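Local coordinates for protein dimethyladenosine transferase, putative (Plasmodium falciparum, PDB 2H1R) that probably transfers methyl groups from S-adenosyl-L-methionine to adenines of ribosomal RNA, dimethylating them at N6, at residues 66-71 with 103-108; 209-214 with 280-285; 231-236 with 259-264. All coordinates share one frame; numbering follows the deposited sequence. Where two conformers were deposited one is given.

Interaction 1 (66-71 with 103-108)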
loop_
_atom_site.group_PDB
_atom_site.type_symbol
_atom_site.label_atom_id
_atom_site.label_comp_id
_atom_site.label_asym_id
_atom_site.label_seq_id
_atom_site.Cartn_x
_atom_site.Cartn_y
_atom_site.Cartn_z
ATOM N N LYS A 66 17.206 0.039 17.627
ATOM C CA LYS A 66 17.812 -1.123 17.017
ATOM C C LYS A 66 17.290 -1.307 15.590
ATOM O O LYS A 66 16.231 -0.778 15.221
ATOM C CB LYS A 66 17.518 -2.372 17.825
ATOM C CG LYS A 66 16.126 -2.832 17.791
ATOM C CD LYS A 66 16.025 -4.113 18.609
ATOM C CE LYS A 66 14.742 -4.845 18.295
ATOM N NZ LYS A 66 14.708 -6.181 19.006
ATOM N N VAL A 67 18.063 -2.064 14.814
ATOM C CA VAL A 67 17.737 -2.330 13.405
ATOM C C VAL A 67 17.562 -3.835 13.230
ATOM O O VAL A 67 18.378 -4.644 13.709
ATOM C CB VAL A 67 18.828 -1.822 12.433
ATOM C CG1 VAL A 67 18.490 -2.259 10.948
ATOM C CG2 VAL A 67 19.067 -0.283 12.559
ATOM N N ILE A 68 16.479 -4.210 12.558
ATOM C CA ILE A 68 16.248 -5.610 12.200
ATOM C C ILE A 68 16.319 -5.625 10.690
ATOM O O ILE A 68 15.691 -4.799 10.011
ATOM C CB ILE A 68 14.888 -6.127 12.693
ATOM C CG1 ILE A 68 14.801 -6.030 14.234
ATOM C CG2 ILE A 68 14.653 -7.579 12.209
ATOM C CD1 ILE A 68 13.392 -6.079 14.785
ATOM N N THR A 69 17.147 -6.504 10.163
ATOM C CA THR A 69 17.290 -6.547 8.722
ATOM C C THR A 69 16.888 -7.918 8.188
ATOM O O THR A 69 17.090 -8.937 8.856
ATOM C CB THR A 69 18.701 -6.119 8.282
ATOM O OG1 THR A 69 18.809 -6.206 6.857
ATOM C CG2 THR A 69 19.748 -6.968 8.914
ATOM N N ILE A 70 16.269 -7.914 7.009
ATOM C CA ILE A 70 15.832 -9.124 6.317
ATOM C C ILE A 70 16.496 -9.079 4.948
ATOM O O ILE A 70 16.245 -8.151 4.169
ATOM C CB ILE A 70 14.280 -9.173 6.135
ATOM C CG1 ILE A 70 13.565 -9.169 7.497
ATOM C CG2 ILE A 70 13.867 -10.403 5.304
ATOM C CD1 ILE A 70 12.035 -8.945 7.430
ATOM N N ASP A 71 17.365 -10.055 4.670
ATOM C CA ASP A 71 17.906 -10.246 3.320
ATOM C C ASP A 71 17.731 -11.692 2.839
ATOM O O ASP A 71 17.695 -12.638 3.642
ATOM C CB ASP A 71 19.374 -9.799 3.233
ATOM C CG ASP A 71 19.870 -9.641 1.788
ATOM O OD1 ASP A 71 19.996 -8.482 1.301
ATOM O OD2 ASP A 71 20.140 -10.684 1.133
ATOM N N VAL A 103 7.668 -13.245 8.542
ATOM C CA VAL A 103 6.754 -12.494 9.406
ATOM C C VAL A 103 7.480 -11.217 9.841
ATOM O O VAL A 103 8.625 -11.282 10.289
ATOM C CB VAL A 103 6.259 -13.320 10.628
ATOM C CG1 VAL A 103 7.415 -13.707 11.567
ATOM C CG2 VAL A 103 5.150 -12.565 11.398
ATOM N N PHE A 104 6.847 -10.062 9.664
ATOM C CA PHE A 104 7.468 -8.818 10.090
ATOM C C PHE A 104 7.384 -8.686 11.601
ATOM O O PHE A 104 6.313 -8.924 12.185
ATOM C CB PHE A 104 6.815 -7.592 9.443
ATOM C CG PHE A 104 7.191 -7.370 7.996
ATOM C CD1 PHE A 104 8.168 -8.138 7.371
ATOM C CD2 PHE A 104 6.589 -6.344 7.274
ATOM C CE1 PHE A 104 8.503 -7.911 6.014
ATOM C CE2 PHE A 104 6.916 -6.109 5.944
ATOM C CZ PHE A 104 7.874 -6.903 5.304
ATOM N N PRO A 105 8.498 -8.288 12.246
ATOM C CA PRO A 105 8.462 -7.892 13.667
ATOM C C PRO A 105 7.681 -6.588 13.859
ATOM O O PRO A 105 7.330 -5.931 12.869
ATOM C CB PRO A 105 9.935 -7.633 13.980
ATOM C CG PRO A 105 10.516 -7.198 12.676
ATOM C CD PRO A 105 9.851 -8.132 11.680
ATOM N N LYS A 106 7.397 -6.221 15.108
ATOM C CA LYS A 106 6.866 -4.890 15.381
ATOM C C LYS A 106 8.012 -3.936 15.055
ATOM O O LYS A 106 9.181 -4.210 15.381
ATOM C CB LYS A 106 6.408 -4.732 16.830
ATOM N N PHE A 107 7.696 -2.866 14.342
ATOM C CA PHE A 107 8.695 -1.887 13.966
ATOM C C PHE A 107 8.011 -0.527 13.889
ATOM O O PHE A 107 6.776 -0.423 13.754
ATOM C CB PHE A 107 9.396 -2.268 12.647
ATOM C CG PHE A 107 8.478 -2.241 11.449
ATOM C CD1 PHE A 107 8.306 -1.074 10.722
ATOM C CD2 PHE A 107 7.775 -3.375 11.075
ATOM C CE1 PHE A 107 7.435 -1.022 9.640
ATOM C CE2 PHE A 107 6.925 -3.360 9.969
ATOM C CZ PHE A 107 6.734 -2.179 9.267
ATOM N N ASP A 108 8.816 0.512 13.990
ATOM C CA ASP A 108 8.349 1.880 13.914
ATOM C C ASP A 108 8.576 2.479 12.543
ATOM O O ASP A 108 7.732 3.210 12.034
ATOM C CB ASP A 108 9.108 2.714 14.961
ATOM C CG ASP A 108 8.765 2.286 16.364
ATOM O OD1 ASP A 108 7.606 2.518 16.712
ATOM O OD2 ASP A 108 9.608 1.667 17.070
#
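Phe104 and Pro105 pack against the two isoleucines on one face of strand 66-70, Ile70 and Ile68. Phe104 comes first along the loop. Its CE1 is 3.9 Å from Ile70 CD1 and its CD1 is 4.0 Å from the same methyl, which sits nearest the CD1-CE1 side of the ring and approaches it obliquely while the two side chains cross at about a right angle. The ring is brought there by a first torsion that sets CG beside the backbone N (chi1 -76°). It also touches Ile49 of strand 45-49 and makes a cation-pi contact with Lys125. Pro105 follows, CB set toward the strand, its CG and CB sliding past Ile68 in the opposite direction. Pro105 CG is 3.7 Å from Ile68 CD1 and Pro105 CB is 3.9 Å from it; Ile68 CG2 adds a looser touch to CG at 4.2 Å. A nearly extended chi2 of 161° carries the Ile68 terminal methyl outward to the proline. Phe107 starts toward the strand, then turns its ring aside onto Leu47, His129 and Phe133, while Asp108 OD2 bonds to Ile45 N just before strand 109-113 begins. The loop lines one side of the class I methyltransferase sheet, against strand 66-70. Asp71, just after the strand, is predicted to bind S-adenosyl-L-methionine, and the side chain of Ile70 comes to about 6 Å from Gly50, another predicted site residue. No hydrogen bond joins the segments: 170 Å² is buried, mostly by isoleucine methyls against a proline ring and an obliquely met phenyl ring. The attachment is apolar and non-directional, depending on shape rather than backbone register, while the strand's own hydrogen bonds go to its sheet neighbours.

Interaction 2 (209-214 with 280-285); sequences DNLLRI and NDFLKL
Leu211, Phe282 and Leu212 carry most of the contact between helices 205-216 and 279-291, the phenyl ring meeting both leucines. Leu212 lays CD2 over the centre of one face of the Phe282 ring, 3.5 Å from the ring centroid and only 10° off its normal: a CH-pi contact in which all six ring carbons lie within about 4 Å of the one methyl. The closest, Phe282 CG, is 3.6 Å from Leu212 CD2. The first side-chain bond of Leu212 runs alongside the other helix, not at it, but CG beside its backbone N (chi1 -67°) and an extended chi2 swing that methyl over the ring. Leu211 meets the same ring differently. With CG anti to the backbone N, its first bond heads toward the other helix and its CD2 comes to the ring edge, 4.2 Å from Phe282 CD1. The same methyl lies 3.9 Å from the carbonyl oxygen Phe282 O, while Leu211 CD1 touches Leu285 CD2 at 4.2 Å, one helical turn on. The short helical segments run at 109° to each other, with their axes 10.9 Å apart at closest approach. Ile162 of helix 159-167 and Trp208 also touch the ring. On the first helix, Asp209 OD2 accepts Arg213 NE from above the carboxylate plane, and Asp209 OD1 is held by Arg159 and Asn163 of helix 159-167. This polar group thus joins the same neighbouring helix that Leu212 touches. All four residues that meet are buried and apolar, and no hydrogen bond crosses: cohesion comes from leucine methyls on a ring face and its edge, with charge pairing kept to the flank.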
loop_
_atom_site.group_PDB
_atom_site.type_symbol
_atom_site.label_atom_id
_atom_site.label_comp_id
_atom_site.label_asym_id
_atom_site.label_seq_id
_atom_site.Cartn_x
_atom_site.Cartn_y
_atom_site.Cartn_z
ATOM N N ASP A 209 -11.407 -3.333 -0.913
ATOM C CA ASP A 209 -10.666 -3.782 -2.076
ATOM C C ASP A 209 -11.594 -4.460 -3.103
ATOM O O ASP A 209 -11.375 -4.347 -4.317
ATOM C CB ASP A 209 -9.489 -4.690 -1.689
ATOM C CG ASP A 209 -8.549 -4.946 -2.855
ATOM O OD1 ASP A 209 -7.951 -3.978 -3.417
ATOM O OD2 ASP A 209 -8.449 -6.120 -3.219
ATOM N N ASN A 210 -12.625 -5.159 -2.640
ATOM C CA ASN A 210 -13.526 -5.810 -3.597
ATOM C C ASN A 210 -14.417 -4.819 -4.325
ATOM O O ASN A 210 -14.686 -4.985 -5.530
ATOM C CB ASN A 210 -14.382 -6.892 -2.937
ATOM C CG ASN A 210 -13.603 -8.143 -2.630
ATOM O OD1 ASN A 210 -12.495 -8.355 -3.128
ATOM N ND2 ASN A 210 -14.184 -8.996 -1.812
ATOM N N LEU A 211 -14.864 -3.803 -3.603
ATOM C CA LEU A 211 -15.628 -2.688 -4.209
ATOM C C LEU A 211 -14.765 -1.994 -5.271
ATOM O O LEU A 211 -15.228 -1.719 -6.391
ATOM C CB LEU A 211 -16.063 -1.672 -3.145
ATOM C CG LEU A 211 -16.651 -0.337 -3.647
ATOM C CD1 LEU A 211 -17.970 -0.517 -4.424
ATOM C CD2 LEU A 211 -16.855 0.674 -2.517
ATOM N N LEU A 212 -13.515 -1.723 -4.929
ATOM C CA LEU A 212 -12.593 -1.130 -5.919
ATOM C C LEU A 212 -12.351 -2.000 -7.128
ATOM O O LEU A 212 -12.238 -1.474 -8.227
ATOM C CB LEU A 212 -11.258 -0.694 -5.298
ATOM C CG LEU A 212 -11.347 0.490 -4.312
ATOM C CD1 LEU A 212 -9.967 0.695 -3.709
ATOM C CD2 LEU A 212 -11.760 1.787 -4.954
ATOM N N ARG A 213 -12.245 -3.312 -6.949
ATOM C CA ARG A 213 -12.087 -4.229 -8.094
ATOM C C ARG A 213 -13.302 -4.200 -9.042
ATOM O O ARG A 213 -13.141 -4.207 -10.280
ATOM C CB ARG A 213 -11.792 -5.659 -7.622
ATOM C CG ARG A 213 -10.356 -5.809 -7.097
ATOM C CD ARG A 213 -10.178 -7.209 -6.491
ATOM N NE ARG A 213 -8.847 -7.433 -5.959
ATOM C CZ ARG A 213 -7.838 -7.925 -6.676
ATOM N NH1 ARG A 213 -8.015 -8.206 -7.953
ATOM N NH2 ARG A 213 -6.642 -8.114 -6.119
ATOM N N ILE A 214 -14.501 -4.109 -8.482
ATOM C CA ILE A 214 -15.689 -3.967 -9.308
ATOM C C ILE A 214 -15.632 -2.687 -10.136
ATOM O O ILE A 214 -15.833 -2.719 -11.363
ATOM C CB ILE A 214 -17.003 -3.978 -8.460
ATOM C CG1 ILE A 214 -17.172 -5.318 -7.762
ATOM C CG2 ILE A 214 -18.216 -3.743 -9.351
ATOM C CD1 ILE A 214 -18.330 -5.330 -6.762
ATOM N N ASN A 280 -12.183 9.462 -0.657
ATOM C CA ASN A 280 -13.372 9.974 0.001
ATOM C C ASN A 280 -14.677 9.592 -0.685
ATOM O O ASN A 280 -15.715 9.382 -0.029
ATOM C CB ASN A 280 -13.282 11.476 0.177
ATOM C CG ASN A 280 -12.255 11.861 1.225
ATOM O OD1 ASN A 280 -12.236 11.289 2.320
ATOM N ND2 ASN A 280 -11.380 12.805 0.893
ATOM N N ASP A 281 -14.642 9.539 -2.009
ATOM C CA ASP A 281 -15.825 9.128 -2.747
ATOM C C ASP A 281 -16.100 7.676 -2.483
ATOM O O ASP A 281 -17.250 7.293 -2.270
ATOM C CB ASP A 281 -15.616 9.350 -4.250
ATOM C CG ASP A 281 -15.430 10.823 -4.595
ATOM O OD1 ASP A 281 -16.289 11.630 -4.216
ATOM O OD2 ASP A 281 -14.418 11.195 -5.221
ATOM N N PHE A 282 -15.062 6.859 -2.511
ATOM C CA PHE A 282 -15.266 5.426 -2.340
ATOM C C PHE A 282 -15.642 5.048 -0.910
ATOM O O PHE A 282 -16.355 4.071 -0.701
ATOM C CB PHE A 282 -14.056 4.654 -2.817
ATOM C CG PHE A 282 -14.041 4.497 -4.301
ATOM C CD1 PHE A 282 -14.898 3.582 -4.897
ATOM C CD2 PHE A 282 -13.203 5.285 -5.090
ATOM C CE1 PHE A 282 -14.923 3.442 -6.311
ATOM C CE2 PHE A 282 -13.237 5.179 -6.503
ATOM C CZ PHE A 282 -14.100 4.237 -7.101
ATOM N N LEU A 283 -15.149 5.813 0.057
ATOM C CA LEU A 283 -15.553 5.597 1.478
ATOM C C LEU A 283 -17.043 5.855 1.659
ATOM O O LEU A 283 -17.735 5.068 2.351
ATOM C CB LEU A 283 -14.748 6.553 2.377
ATOM C CG LEU A 283 -13.326 6.107 2.752
ATOM C CD1 LEU A 283 -12.629 7.278 3.467
ATOM C CD2 LEU A 283 -13.285 4.833 3.621
ATOM N N LYS A 284 -17.563 6.908 1.005
ATOM C CA LYS A 284 -19.008 7.206 1.029
ATOM C C LYS A 284 -19.839 6.119 0.376
ATOM O O LYS A 284 -20.878 5.713 0.904
ATOM C CB LYS A 284 -19.329 8.493 0.275
ATOM C CG LYS A 284 -19.157 9.735 1.028
ATOM C CD LYS A 284 -19.582 10.923 0.144
ATOM N N LEU A 285 -19.381 5.646 -0.788
ATOM C CA LEU A 285 -20.047 4.557 -1.493
ATOM C C LEU A 285 -20.099 3.267 -0.656
ATOM O O LEU A 285 -21.149 2.589 -0.565
ATOM C CB LEU A 285 -19.289 4.289 -2.797
ATOM C CG LEU A 285 -19.952 3.579 -3.959
ATOM C CD1 LEU A 285 -21.243 4.310 -4.342
ATOM C CD2 LEU A 285 -18.944 3.533 -5.173
#

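Interaction 3 (231-236 with 259-264); sequences AVLNML and YCLDVL
Leu236 N donates to Val232 O at 2.9 Å, an ordinary helical bond in helix 230-246, and the side chain of the same Leu236 meets Cys260 of helix 256-266. Leu236 CD1 is the closer of two leucine methyls to the thiol, 3.8 Å from Cys260 SG; Leu233 CD2 stands 4.2 Å from the same sulfur, and neither makes a hydrogen bond. The thiol points at them because SG is anti to the backbone N (chi1 -176°), reaching outward from helix 256-266. Leu233 CD2 also brushes Leu261 CD1 at 4.5 Å, so this methyl meets both neighbouring side chains of helix 256-266. Only 126 Å² is buried, and the axes of the short segments stay 11.8 Å apart, crossing at 107°. Neighbours fill in around the pair: Phe227 and Phe296 pack on Leu236, and Phe289 of helix 279-291 touches Cys260. Far from the predicted cofactor residues, this is steep helix-on-helix packing within the C-terminal helical domain that follows the methyltransferase core in rRNA adenine dimethylases of the KsgA/Dim1 family.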
loop_
_atom_site.group_PDB
_atom_site.type_symbol
_atom_site.label_atom_id
_atom_site.label_comp_id
_atom_site.label_asym_id
_atom_site.label_seq_id
_atom_site.Cartn_x
_atom_site.Cartn_y
_atom_site.Cartn_z
ATOM N N ALA A 231 -24.545 -9.447 -14.201
ATOM C CA ALA A 231 -23.618 -10.283 -13.407
ATOM C C ALA A 231 -23.236 -9.643 -12.064
ATOM O O ALA A 231 -23.138 -10.342 -11.055
ATOM C CB ALA A 231 -22.410 -10.637 -14.193
ATOM N N VAL A 232 -23.103 -8.318 -12.045
ATOM C CA VAL A 232 -22.771 -7.562 -10.825
ATOM C C VAL A 232 -23.983 -7.574 -9.924
ATOM O O VAL A 232 -23.857 -7.874 -8.751
ATOM C CB VAL A 232 -22.350 -6.090 -11.129
ATOM C CG1 VAL A 232 -22.183 -5.259 -9.831
ATOM C CG2 VAL A 232 -21.057 -6.081 -11.914
ATOM N N LEU A 233 -25.157 -7.237 -10.471
ATOM C CA LEU A 233 -26.400 -7.281 -9.682
ATOM C C LEU A 233 -26.694 -8.666 -9.078
ATOM O O LEU A 233 -27.193 -8.759 -7.939
ATOM C CB LEU A 233 -27.606 -6.778 -10.493
ATOM C CG LEU A 233 -27.522 -5.338 -10.948
ATOM C CD1 LEU A 233 -28.612 -5.173 -11.972
ATOM C CD2 LEU A 233 -27.722 -4.366 -9.747
ATOM N N ASN A 234 -26.404 -9.737 -9.831
ATOM C CA ASN A 234 -26.685 -11.092 -9.345
ATOM C C ASN A 234 -25.752 -11.406 -8.181
ATOM O O ASN A 234 -26.201 -11.946 -7.125
ATOM C CB ASN A 234 -26.508 -12.148 -10.462
ATOM C CG ASN A 234 -27.697 -12.202 -11.413
ATOM O OD1 ASN A 234 -28.739 -11.601 -11.167
ATOM N ND2 ASN A 234 -27.533 -12.910 -12.518
ATOM N N MET A 235 -24.469 -11.098 -8.359
ATOM C CA MET A 235 -23.517 -11.291 -7.266
ATOM C C MET A 235 -23.926 -10.506 -6.030
ATOM O O MET A 235 -23.898 -11.045 -4.932
ATOM C CB MET A 235 -22.083 -10.938 -7.647
ATOM C CG MET A 235 -21.168 -10.706 -6.389
ATOM S SD MET A 235 -19.518 -10.278 -6.952
ATOM C CE MET A 235 -19.788 -8.547 -7.412
ATOM N N LEU A 236 -24.280 -9.231 -6.190
ATOM C CA LEU A 236 -24.608 -8.396 -5.035
ATOM C C LEU A 236 -25.910 -8.855 -4.362
ATOM O O LEU A 236 -25.997 -8.898 -3.125
ATOM C CB LEU A 236 -24.662 -6.904 -5.416
ATOM C CG LEU A 236 -23.322 -6.265 -5.765
ATOM C CD1 LEU A 236 -23.544 -4.808 -6.032
ATOM C CD2 LEU A 236 -22.298 -6.489 -4.616
ATOM N N TYR A 259 -33.000 -0.799 -5.698
ATOM C CA TYR A 259 -32.392 -0.759 -4.347
ATOM C C TYR A 259 -30.893 -0.402 -4.389
ATOM O O TYR A 259 -30.431 0.511 -3.702
ATOM C CB TYR A 259 -32.564 -2.130 -3.700
ATOM C CG TYR A 259 -32.308 -2.155 -2.206
ATOM C CD1 TYR A 259 -32.981 -1.278 -1.327
ATOM C CD2 TYR A 259 -31.387 -3.052 -1.673
ATOM C CE1 TYR A 259 -32.709 -1.326 0.066
ATOM C CE2 TYR A 259 -31.131 -3.101 -0.311
ATOM C CZ TYR A 259 -31.805 -2.270 0.537
ATOM O OH TYR A 259 -31.499 -2.364 1.874
ATOM N N CYS A 260 -30.154 -1.140 -5.203
ATOM C CA CYS A 260 -28.715 -0.960 -5.356
ATOM C C CYS A 260 -28.377 0.363 -6.110
ATOM O O CYS A 260 -27.585 1.179 -5.640
ATOM C CB CYS A 260 -28.152 -2.222 -6.046
ATOM S SG CYS A 260 -26.381 -2.325 -6.277
ATOM N N LEU A 261 -29.021 0.617 -7.246
ATOM C CA LEU A 261 -28.744 1.846 -8.033
ATOM C C LEU A 261 -29.145 3.117 -7.316
ATOM O O LEU A 261 -28.558 4.181 -7.552
ATOM C CB LEU A 261 -29.440 1.810 -9.411
ATOM C CG LEU A 261 -28.703 1.254 -10.623
ATOM C CD1 LEU A 261 -27.856 0.054 -10.299
ATOM C CD2 LEU A 261 -29.661 0.967 -11.788
ATOM N N ASP A 262 -30.161 3.020 -6.452
ATOM C CA ASP A 262 -30.564 4.145 -5.600
ATOM C C ASP A 262 -29.415 4.691 -4.702
ATOM O O ASP A 262 -29.415 5.856 -4.299
ATOM C CB ASP A 262 -31.758 3.742 -4.716
ATOM C CG ASP A 262 -33.114 3.869 -5.423
ATOM O OD1 ASP A 262 -33.199 4.404 -6.567
ATOM O OD2 ASP A 262 -34.117 3.410 -4.807
ATOM N N VAL A 263 -28.437 3.852 -4.380
ATOM C CA VAL A 263 -27.291 4.304 -3.595
ATOM C C VAL A 263 -26.512 5.356 -4.413
ATOM O O VAL A 263 -26.160 6.415 -3.908
ATOM C CB VAL A 263 -26.384 3.114 -3.235
ATOM C CG1 VAL A 263 -25.068 3.576 -2.581
ATOM C CG2 VAL A 263 -27.175 2.042 -2.372
ATOM N N LEU A 264 -26.268 5.038 -5.685
ATOM C CA LEU A 264 -25.556 5.938 -6.616
ATOM C C LEU A 264 -26.328 7.250 -6.778
ATOM O O LEU A 264 -25.764 8.340 -6.704
ATOM C CB LEU A 264 -25.364 5.247 -7.985
ATOM C CG LEU A 264 -24.595 3.920 -8.061
ATOM C CD1 LEU A 264 -24.424 3.515 -9.514
ATOM C CD2 LEU A 264 -23.255 4.018 -7.435
#

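From the N terminus, interaction 1 closes first: a loop of 31 intervening residues, with helix 74-86 and strand 92-93, returns against strand 66-70 in the sheet domain that carries the predicted S-adenosyl-L-methionine site. It is finished before interaction 2 opens at 209-214. The chain then runs through helix 223-227 to interaction 3, which opens at 231-236 and closes at 259-264, all before helix 279-291 completes interaction 2. Interaction 3 is therefore enclosed by interaction 2 along the chain. The two meet in space: Ile214 CD1 lies 3.6 Å from Met235 CE, joining their helices into one C-terminal bundle, while interaction 1 stands across the chain's centre, about 32 Å from interaction 2 between centres.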